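Local coordinates for protein estrogen receptor (Crassostrea gigas, PDB 4N1Y) that probably acts as a constitutively active transcription factor of the steroid receptor family, its ligand-binding domain having lost the ancestral hormone switch, at residues B[66-77]-B[147-158]; B[10-19]-B[137-145]. All coordinates share one frame; numbering follows the deposited sequence.

Contact 1 of 2, residues B[66-77]-B[147-158]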
loop_
_atom_site.group_PDB
_atom_site.type_symbol
_atom_site.label_atom_id
_atom_site.label_comp_id
_atom_site.label_asym_id
_atom_site.label_seq_id
_atom_site.Cartn_x
_atom_site.Cartn_y
_atom_site.Cartn_z
ATOM N N SER B 66 -7.728 20.785 10.672
ATOM C CA SER B 66 -7.687 22.014 9.872
ATOM C C SER B 66 -8.305 21.793 8.483
ATOM O O SER B 66 -8.284 20.664 7.969
ATOM C CB SER B 66 -6.252 22.519 9.751
ATOM O OG SER B 66 -5.513 21.726 8.840
ATOM N N LEU B 67 -8.880 22.842 7.891
ATOM C CA LEU B 67 -9.453 22.705 6.548
ATOM C C LEU B 67 -8.458 22.184 5.536
ATOM O O LEU B 67 -8.750 21.221 4.823
ATOM C CB LEU B 67 -10.028 24.015 6.035
ATOM C CG LEU B 67 -11.406 24.447 6.534
ATOM C CD1 LEU B 67 -12.360 24.366 5.356
ATOM C CD2 LEU B 67 -11.919 23.582 7.669
ATOM N N SER B 68 -7.281 22.793 5.490
ATOM C CA SER B 68 -6.254 22.331 4.568
ATOM C C SER B 68 -5.992 20.803 4.715
ATOM O O SER B 68 -5.844 20.095 3.720
ATOM C CB SER B 68 -4.965 23.135 4.768
ATOM O OG SER B 68 -4.013 22.393 5.509
ATOM N N ASP B 69 -5.964 20.294 5.943
ATOM C CA ASP B 69 -5.679 18.875 6.153
ATOM C C ASP B 69 -6.906 17.998 5.844
ATOM O O ASP B 69 -6.759 16.859 5.388
ATOM C CB ASP B 69 -5.175 18.635 7.578
ATOM C CG ASP B 69 -3.776 19.209 7.805
ATOM O OD1 ASP B 69 -3.062 19.473 6.810
ATOM O OD2 ASP B 69 -3.386 19.401 8.977
ATOM N N GLN B 70 -8.107 18.520 6.081
ATOM C CA GLN B 70 -9.310 17.826 5.642
ATOM C C GLN B 70 -9.273 17.611 4.139
ATOM O O GLN B 70 -9.472 16.498 3.655
ATOM C CB GLN B 70 -10.566 18.584 6.040
ATOM C CG GLN B 70 -10.773 18.631 7.535
ATOM C CD GLN B 70 -12.056 19.307 7.901
ATOM O OE1 GLN B 70 -13.054 19.169 7.196
ATOM N NE2 GLN B 70 -12.065 20.006 9.029
ATOM N N VAL B 71 -8.994 18.672 3.397
ATOM C CA VAL B 71 -8.873 18.538 1.963
ATOM C C VAL B 71 -7.727 17.578 1.662
ATOM O O VAL B 71 -7.876 16.675 0.846
ATOM C CB VAL B 71 -8.639 19.898 1.278
ATOM C CG1 VAL B 71 -8.237 19.702 -0.173
ATOM C CG2 VAL B 71 -9.894 20.782 1.391
ATOM N N HIS B 72 -6.612 17.712 2.373
ATOM C CA HIS B 72 -5.428 16.930 2.028
ATOM C C HIS B 72 -5.650 15.441 2.133
ATOM O O HIS B 72 -5.233 14.700 1.252
ATOM C CB HIS B 72 -4.233 17.315 2.888
ATOM C CG HIS B 72 -3.017 16.491 2.607
ATOM N ND1 HIS B 72 -2.190 16.730 1.531
ATOM C CD2 HIS B 72 -2.471 15.446 3.273
ATOM C CE1 HIS B 72 -1.205 15.851 1.529
ATOM N NE2 HIS B 72 -1.346 15.066 2.581
ATOM N N LEU B 73 -6.298 15.005 3.204
ATOM C CA LEU B 73 -6.593 13.593 3.395
ATOM C C LEU B 73 -7.389 13.034 2.218
ATOM O O LEU B 73 -7.014 12.027 1.614
ATOM C CB LEU B 73 -7.352 13.404 4.710
ATOM C CG LEU B 73 -6.398 13.613 5.878
ATOM C CD1 LEU B 73 -7.089 13.406 7.171
ATOM C CD2 LEU B 73 -5.295 12.601 5.722
ATOM N N ILE B 74 -8.465 13.732 1.883
ATOM C CA ILE B 74 -9.296 13.396 0.746
ATOM C C ILE B 74 -8.485 13.349 -0.556
ATOM O O ILE B 74 -8.616 12.400 -1.350
ATOM C CB ILE B 74 -10.418 14.431 0.588
ATOM C CG1 ILE B 74 -11.266 14.476 1.852
ATOM C CG2 ILE B 74 -11.252 14.144 -0.642
ATOM C CD1 ILE B 74 -12.124 13.273 2.019
ATOM N N GLU B 75 -7.616 14.341 -0.750
ATOM C CA GLU B 75 -6.805 14.400 -1.960
ATOM C C GLU B 75 -5.894 13.175 -2.058
ATOM O O GLU B 75 -5.692 12.624 -3.139
ATOM C CB GLU B 75 -5.967 15.683 -1.999
ATOM C CG GLU B 75 -6.707 16.904 -2.572
ATOM C CD GLU B 75 -5.936 18.204 -2.400
ATOM O OE1 GLU B 75 -4.793 18.170 -1.889
ATOM O OE2 GLU B 75 -6.480 19.269 -2.764
ATOM N N CYS B 76 -5.399 12.693 -0.926
ATOM C CA CYS B 76 -4.536 11.527 -0.986
ATOM C C CYS B 76 -5.298 10.249 -1.331
ATOM O O CYS B 76 -4.877 9.508 -2.219
ATOM C CB CYS B 76 -3.783 11.340 0.329
ATOM S SG CYS B 76 -2.529 12.598 0.683
ATOM N N CYS B 77 -6.440 10.023 -0.686
ATOM C CA CYS B 77 -6.998 8.678 -0.654
ATOM C C CYS B 77 -8.336 8.479 -1.387
ATOM O O CYS B 77 -8.931 7.400 -1.283
ATOM C CB CYS B 77 -7.176 8.248 0.802
ATOM S SG CYS B 77 -8.642 8.999 1.551
ATOM N N VAL B 147 -8.774 4.004 5.943
ATOM C CA VAL B 147 -8.116 4.364 4.686
ATOM C C VAL B 147 -7.941 5.876 4.628
ATOM O O VAL B 147 -6.899 6.381 4.223
ATOM C CB VAL B 147 -8.911 3.883 3.455
ATOM C CG1 VAL B 147 -8.316 4.482 2.162
ATOM C CG2 VAL B 147 -8.885 2.376 3.376
ATOM N N LEU B 148 -8.983 6.580 5.052
ATOM C CA LEU B 148 -8.986 8.032 5.145
ATOM C C LEU B 148 -7.923 8.579 6.098
ATOM O O LEU B 148 -7.101 9.387 5.704
ATOM C CB LEU B 148 -10.362 8.500 5.602
ATOM C CG LEU B 148 -10.528 9.984 5.858
ATOM C CD1 LEU B 148 -10.399 10.732 4.558
ATOM C CD2 LEU B 148 -11.887 10.220 6.484
ATOM N N VAL B 149 -7.918 8.111 7.343
ATOM C CA VAL B 149 -7.010 8.677 8.335
ATOM C C VAL B 149 -5.578 8.173 8.162
ATOM O O VAL B 149 -4.643 8.757 8.719
ATOM C CB VAL B 149 -7.479 8.373 9.792
ATOM C CG1 VAL B 149 -8.948 8.739 9.963
ATOM C CG2 VAL B 149 -7.257 6.912 10.141
ATOM N N ASN B 150 -5.408 7.113 7.373
ATOM C CA ASN B 150 -4.080 6.574 7.081
ATOM C C ASN B 150 -3.575 7.104 5.739
ATOM O O ASN B 150 -2.541 6.656 5.233
ATOM C CB ASN B 150 -4.113 5.050 7.032
ATOM C CG ASN B 150 -2.726 4.427 7.130
ATOM O OD1 ASN B 150 -1.930 4.802 7.996
ATOM N ND2 ASN B 150 -2.414 3.495 6.217
ATOM N N ALA B 151 -4.308 8.058 5.166
ATOM C CA ALA B 151 -3.981 8.556 3.831
ATOM C C ALA B 151 -2.571 9.128 3.756
ATOM O O ALA B 151 -1.806 8.790 2.860
ATOM C CB ALA B 151 -4.989 9.608 3.392
ATOM N N GLU B 152 -2.207 9.955 4.726
ATOM C CA GLU B 152 -0.923 10.638 4.656
ATOM C C GLU B 152 -0.109 10.168 5.829
ATOM O O GLU B 152 -0.617 10.106 6.943
ATOM C CB GLU B 152 -1.104 12.160 4.686
ATOM C CG GLU B 152 0.185 12.937 4.774
ATOM C CD GLU B 152 1.046 12.830 3.522
ATOM O OE1 GLU B 152 2.033 12.061 3.530
ATOM O OE2 GLU B 152 0.745 13.530 2.531
ATOM N N VAL B 153 1.135 9.784 5.574
ATOM C CA VAL B 153 1.990 9.292 6.648
ATOM C C VAL B 153 2.957 10.370 7.123
ATOM O O VAL B 153 3.496 10.291 8.227
ATOM C CB VAL B 153 2.783 8.041 6.214
ATOM C CG1 VAL B 153 3.852 8.382 5.152
ATOM C CG2 VAL B 153 3.385 7.341 7.434
ATOM N N ARG B 154 3.159 11.377 6.282
ATOM C CA ARG B 154 3.969 12.541 6.622
ATOM C C ARG B 154 3.240 13.425 7.629
ATOM O O ARG B 154 2.015 13.466 7.665
ATOM C CB ARG B 154 4.297 13.334 5.353
ATOM C CG ARG B 154 5.249 12.636 4.384
ATOM C CD ARG B 154 5.387 13.442 3.095
ATOM N NE ARG B 154 4.072 13.670 2.492
ATOM C CZ ARG B 154 3.842 14.413 1.410
ATOM N NH1 ARG B 154 4.843 15.041 0.793
ATOM N NH2 ARG B 154 2.596 14.546 0.958
ATOM N N ARG B 155 3.997 14.191 8.394
ATOM C CA ARG B 155 3.422 15.031 9.442
ATOM C C ARG B 155 2.697 16.271 8.931
ATOM O O ARG B 155 3.278 17.129 8.261
ATOM C CB ARG B 155 4.537 15.442 10.393
ATOM C CG ARG B 155 4.897 14.394 11.400
ATOM C CD ARG B 155 6.118 14.821 12.199
ATOM N NE ARG B 155 6.375 13.882 13.277
ATOM C CZ ARG B 155 5.645 13.854 14.381
ATOM N NH1 ARG B 155 4.697 14.761 14.535
ATOM N NH2 ARG B 155 5.887 12.973 15.341
ATOM N N LEU B 156 1.420 16.355 9.277
ATOM C CA LEU B 156 0.590 17.515 8.984
ATOM C C LEU B 156 0.359 18.381 10.234
ATOM O O LEU B 156 0.610 17.942 11.350
ATOM C CB LEU B 156 -0.754 17.062 8.425
ATOM C CG LEU B 156 -0.783 16.314 7.101
ATOM C CD1 LEU B 156 -2.170 15.764 6.938
ATOM C CD2 LEU B 156 -0.437 17.242 5.946
ATOM N N ALA B 157 -0.137 19.596 10.047
ATOM C CA ALA B 157 -0.473 20.460 11.171
ATOM C C ALA B 157 -1.397 19.746 12.168
ATOM O O ALA B 157 -1.271 19.885 13.388
ATOM C CB ALA B 157 -1.107 21.735 10.668
ATOM N N SER B 158 -2.332 18.975 11.639
ATOM C CA SER B 158 -3.315 18.309 12.476
ATOM C C SER B 158 -2.819 16.944 12.964
ATOM O O SER B 158 -3.618 16.050 13.250
ATOM C CB SER B 158 -4.628 18.164 11.712
ATOM O OG SER B 158 -5.103 19.434 11.297
HETATM O O HOH W 1 -0.760 20.576 7.191
#

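Contact 2 of 2, residues B[10-19]-B[137-145]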
loop_
_atom_site.group_PDB
_atom_site.type_symbol
_atom_site.label_atom_id
_atom_site.label_comp_id
_atom_site.label_asym_id
_atom_site.label_seq_id
_atom_site.Cartn_x
_atom_site.Cartn_y
_atom_site.Cartn_z
ATOM N N ILE B 10 -18.338 5.329 17.432
ATOM C CA ILE B 10 -17.756 5.427 16.103
ATOM C C ILE B 10 -18.626 4.686 15.087
ATOM O O ILE B 10 -18.947 5.225 14.020
ATOM C CB ILE B 10 -16.322 4.855 16.078
ATOM C CG1 ILE B 10 -15.374 5.751 16.862
ATOM C CG2 ILE B 10 -15.807 4.713 14.647
ATOM C CD1 ILE B 10 -14.023 5.122 17.077
ATOM N N LEU B 11 -19.025 3.460 15.434
ATOM C CA LEU B 11 -19.774 2.615 14.509
ATOM C C LEU B 11 -21.165 3.151 14.199
ATOM O O LEU B 11 -21.617 3.106 13.050
ATOM C CB LEU B 11 -19.875 1.186 15.039
ATOM C CG LEU B 11 -18.701 0.316 14.580
ATOM C CD1 LEU B 11 -18.837 -1.118 15.059
ATOM C CD2 LEU B 11 -18.523 0.380 13.071
ATOM N N GLN B 12 -21.852 3.641 15.219
ATOM C CA GLN B 12 -23.134 4.279 14.983
ATOM C C GLN B 12 -22.956 5.462 14.054
ATOM O O GLN B 12 -23.700 5.602 13.095
ATOM C CB GLN B 12 -23.785 4.697 16.292
ATOM C CG GLN B 12 -24.249 3.501 17.095
ATOM C CD GLN B 12 -24.836 3.885 18.440
ATOM O OE1 GLN B 12 -24.494 4.926 19.003
ATOM N NE2 GLN B 12 -25.746 3.057 18.952
ATOM N N ALA B 13 -21.933 6.272 14.305
ATOM C CA ALA B 13 -21.696 7.460 13.496
ATOM C C ALA B 13 -21.459 7.058 12.039
ATOM O O ALA B 13 -22.151 7.531 11.130
ATOM C CB ALA B 13 -20.509 8.253 14.044
ATOM N N LEU B 14 -20.486 6.177 11.827
ATOM C CA LEU B 14 -20.183 5.660 10.501
ATOM C C LEU B 14 -21.388 4.989 9.829
ATOM O O LEU B 14 -21.514 5.001 8.603
ATOM C CB LEU B 14 -19.019 4.675 10.586
ATOM C CG LEU B 14 -17.684 5.269 11.038
ATOM C CD1 LEU B 14 -16.601 4.231 10.905
ATOM C CD2 LEU B 14 -17.302 6.514 10.233
ATOM N N ASN B 15 -22.254 4.370 10.623
ATOM C CA ASN B 15 -23.394 3.692 10.036
ATOM C C ASN B 15 -24.529 4.626 9.627
ATOM O O ASN B 15 -25.198 4.364 8.627
ATOM C CB ASN B 15 -23.910 2.625 10.990
ATOM C CG ASN B 15 -23.378 1.255 10.650
ATOM O OD1 ASN B 15 -23.855 0.598 9.725
ATOM N ND2 ASN B 15 -22.351 0.830 11.374
ATOM N N LYS B 16 -24.774 5.701 10.381
ATOM C CA LYS B 16 -25.821 6.627 9.943
ATOM C C LYS B 16 -25.249 7.581 8.891
ATOM O O LYS B 16 -25.910 8.522 8.468
ATOM C CB LYS B 16 -26.439 7.443 11.107
ATOM C CG LYS B 16 -25.546 7.749 12.319
ATOM C CD LYS B 16 -26.313 8.452 13.471
ATOM C CE LYS B 16 -25.372 9.055 14.539
ATOM N NZ LYS B 16 -24.671 10.306 14.121
ATOM N N ALA B 17 -24.050 7.291 8.407
ATOM C CA ALA B 17 -23.437 8.103 7.372
ATOM C C ALA B 17 -23.017 7.205 6.225
ATOM O O ALA B 17 -22.250 7.614 5.345
ATOM C CB ALA B 17 -22.256 8.865 7.921
ATOM N N ALA B 18 -23.517 5.968 6.260
ATOM C CA ALA B 18 -23.213 4.998 5.221
ATOM C C ALA B 18 -23.609 5.538 3.856
ATOM O O ALA B 18 -24.719 6.040 3.651
ATOM C CB ALA B 18 -23.912 3.675 5.493
ATOM N N LEU B 19 -22.671 5.411 2.930
ATOM C CA LEU B 19 -22.830 5.842 1.554
ATOM C C LEU B 19 -24.045 5.160 0.922
ATOM O O LEU B 19 -24.223 3.954 1.086
ATOM C CB LEU B 19 -21.559 5.505 0.776
ATOM C CG LEU B 19 -20.359 6.452 0.875
ATOM C CD1 LEU B 19 -19.762 6.434 2.275
ATOM C CD2 LEU B 19 -19.300 6.058 -0.141
ATOM N N LYS B 137 -20.106 -5.552 7.191
ATOM C CA LYS B 137 -20.239 -4.139 6.805
ATOM C C LYS B 137 -19.529 -3.219 7.799
ATOM O O LYS B 137 -18.750 -2.330 7.398
ATOM C CB LYS B 137 -21.701 -3.721 6.692
ATOM C CG LYS B 137 -21.879 -2.320 6.124
ATOM C CD LYS B 137 -23.302 -1.828 6.315
ATOM C CE LYS B 137 -23.495 -0.394 5.823
ATOM N NZ LYS B 137 -24.950 -0.041 5.748
ATOM N N ASP B 138 -19.786 -3.448 9.091
ATOM C CA ASP B 138 -19.151 -2.669 10.151
ATOM C C ASP B 138 -17.645 -2.655 10.027
ATOM O O ASP B 138 -17.004 -1.654 10.322
ATOM C CB ASP B 138 -19.536 -3.195 11.523
ATOM C CG ASP B 138 -20.967 -2.915 11.855
ATOM O OD1 ASP B 138 -21.611 -2.142 11.113
ATOM O OD2 ASP B 138 -21.441 -3.451 12.871
ATOM N N GLU B 139 -17.071 -3.777 9.620
ATOM C CA GLU B 139 -15.638 -3.814 9.421
ATOM C C GLU B 139 -15.276 -2.953 8.220
ATOM O O GLU B 139 -14.290 -2.224 8.266
ATOM C CB GLU B 139 -15.155 -5.245 9.240
ATOM C CG GLU B 139 -15.570 -6.161 10.386
ATOM C CD GLU B 139 -15.066 -7.588 10.208
ATOM O OE1 GLU B 139 -15.835 -8.417 9.673
ATOM O OE2 GLU B 139 -13.912 -7.881 10.593
ATOM N N LEU B 140 -16.087 -2.997 7.163
ATOM C CA LEU B 140 -15.777 -2.186 5.992
ATOM C C LEU B 140 -15.859 -0.688 6.298
ATOM O O LEU B 140 -14.973 0.084 5.910
ATOM C CB LEU B 140 -16.711 -2.504 4.825
ATOM C CG LEU B 140 -16.405 -1.479 3.708
ATOM C CD1 LEU B 140 -15.369 -1.970 2.680
ATOM C CD2 LEU B 140 -17.659 -0.952 3.032
ATOM N N LEU B 141 -16.926 -0.288 6.987
ATOM C CA LEU B 141 -17.074 1.086 7.445
ATOM C C LEU B 141 -15.805 1.550 8.175
ATOM O O LEU B 141 -15.294 2.644 7.933
ATOM C CB LEU B 141 -18.300 1.211 8.349
ATOM C CG LEU B 141 -19.610 1.014 7.580
ATOM C CD1 LEU B 141 -20.830 1.185 8.454
ATOM C CD2 LEU B 141 -19.667 1.981 6.433
ATOM N N LEU B 142 -15.294 0.710 9.065
ATOM C CA LEU B 142 -14.093 1.061 9.807
ATOM C C LEU B 142 -12.916 1.143 8.859
ATOM O O LEU B 142 -12.083 2.036 8.947
ATOM C CB LEU B 142 -13.832 0.033 10.908
ATOM C CG LEU B 142 -14.886 0.105 12.020
ATOM C CD1 LEU B 142 -14.637 -0.981 13.059
ATOM C CD2 LEU B 142 -14.938 1.511 12.662
ATOM N N LEU B 143 -12.888 0.234 7.901
ATOM C CA LEU B 143 -11.799 0.192 6.942
ATOM C C LEU B 143 -11.705 1.462 6.110
ATOM O O LEU B 143 -10.619 1.993 5.919
ATOM C CB LEU B 143 -11.987 -1.005 6.020
ATOM C CG LEU B 143 -11.462 -2.313 6.580
ATOM C CD1 LEU B 143 -11.934 -3.421 5.706
ATOM C CD2 LEU B 143 -9.952 -2.274 6.582
ATOM N N GLN B 144 -12.832 1.952 5.611
ATOM C CA GLN B 144 -12.771 3.167 4.835
ATOM C C GLN B 144 -12.319 4.319 5.735
ATOM O O GLN B 144 -11.479 5.121 5.343
ATOM C CB GLN B 144 -14.089 3.450 4.114
ATOM C CG GLN B 144 -15.350 3.156 4.849
ATOM C CD GLN B 144 -16.554 3.265 3.928
ATOM O OE1 GLN B 144 -17.675 3.534 4.364
ATOM N NE2 GLN B 144 -16.328 3.015 2.647
ATOM N N ALA B 145 -12.853 4.390 6.946
ATOM C CA ALA B 145 -12.453 5.448 7.866
ATOM C C ALA B 145 -10.941 5.374 8.073
ATOM O O ALA B 145 -10.225 6.393 8.061
ATOM C CB ALA B 145 -13.175 5.322 9.159
#

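Contact 1 of 2, residues B[66-77]-B[147-158]
In the helical sandwich of a nuclear-receptor ligand-binding domain, His72 on helix 67-89 meets Glu152 in the loop leaving helix 137-149. The His72 ring, its CG anti to the backbone N (chi1 177°), reaches across, and NE2 donates to Glu152 OE2 at 2.6 Å. That oxygen uses its anti lone pair, lies in the ring plane, and has its carboxylate nearly coplanar with the imidazole. Arg154 grips the same carboxylate side-on, NE to OE1 and NH2 to OE2, while its NH1 forms a salt bridge with Glu121 of the second subunit. The carboxylate would tend to favour a protonated His72, which the arginine probably offsets. With an alanine at Glu152, His72 NE2 would probably lose its acceptor and the Arg154 guanidinium would be freer to turn. Leu156 CD2 lies over a face of the imidazole, a CH-pi contact 4.2 Å from the ring centroid. Farther along helix 67-89, Cys76 CB and Cys77 CB each pack at 3.7 Å on Ala151 CB, and Leu73 CB lies against Leu148 CD1. At the start of helix 67-89, Asp69 OD2 accepts from Ser158 N and Ser158 OG, and Ser66 N donates to Ser158 OG at 3.0 Å, nearly straight at 169°.

Contact 2 of 2, residues B[10-19]-B[137-145]
Leu14 CD1 packs against helix 137-149, meeting Leu142 CD2 at 3.6 Å, the Leu141 carbonyl oxygen, and Ala145 CB at 4.0 Å. Its CG sits anti to the carbonyl carbon (chi1 -64°), a torsion that brings CD1 against Leu142. Leu142 CD2 is shared: Leu11 CD2 crosses it at about a right angle, 3.8 Å away, and Ile10 CG2 touches it as well. Beside this apolar cluster, Asn15 ND2 donates to Asp138 OD1 at 3.1 Å, approaching from above the carboxylate plane, with the amide and carboxylate planes nearly perpendicular. The same nitrogen also donates to Leu11 O at 2.9 Å, one turn back, so two bonds in the amide plane fix the rotation of the Asn15 side chain, and Leu141 CD1 lies against that amide. Farther out, Asp138 OD2 is bonded to Tyr180 OH, which steadies the carboxylate from its other oxygen. Helix 159-180 backs Leu142 through Ile173 and Thr176, whereas Trp55 of helix 34-56 packs on Leu19 and Gln144. The short helical segments cross at 87°, their axes 9.8 Å apart, a nearly orthogonal crossing consistent with the layered alpha-helical sandwich of nuclear-receptor ligand-binding domains.

Both contacts use helix 137-149: contact 2 takes the first nine residues of the helix, contact 1 its C-terminal end and the loop beyond. Their centres lie about 19 Å apart, and each is partly buried. Contact 2 joins the N-terminal helix 7-15 to the body of the fold, mainly through leucines, with a single hydrogen bond crossing between its segments. Contact 1 instead ties the loop to helix 67-89 through four hydrogen bonds, three of them accepted by carboxylates, with apolar packing of Leu73, Cys76 and Cys77 against Leu148 and Ala151 where helix 137-149 ends. It also borders the second subunit, whereas no other protein chain of the assembly touches contact 2.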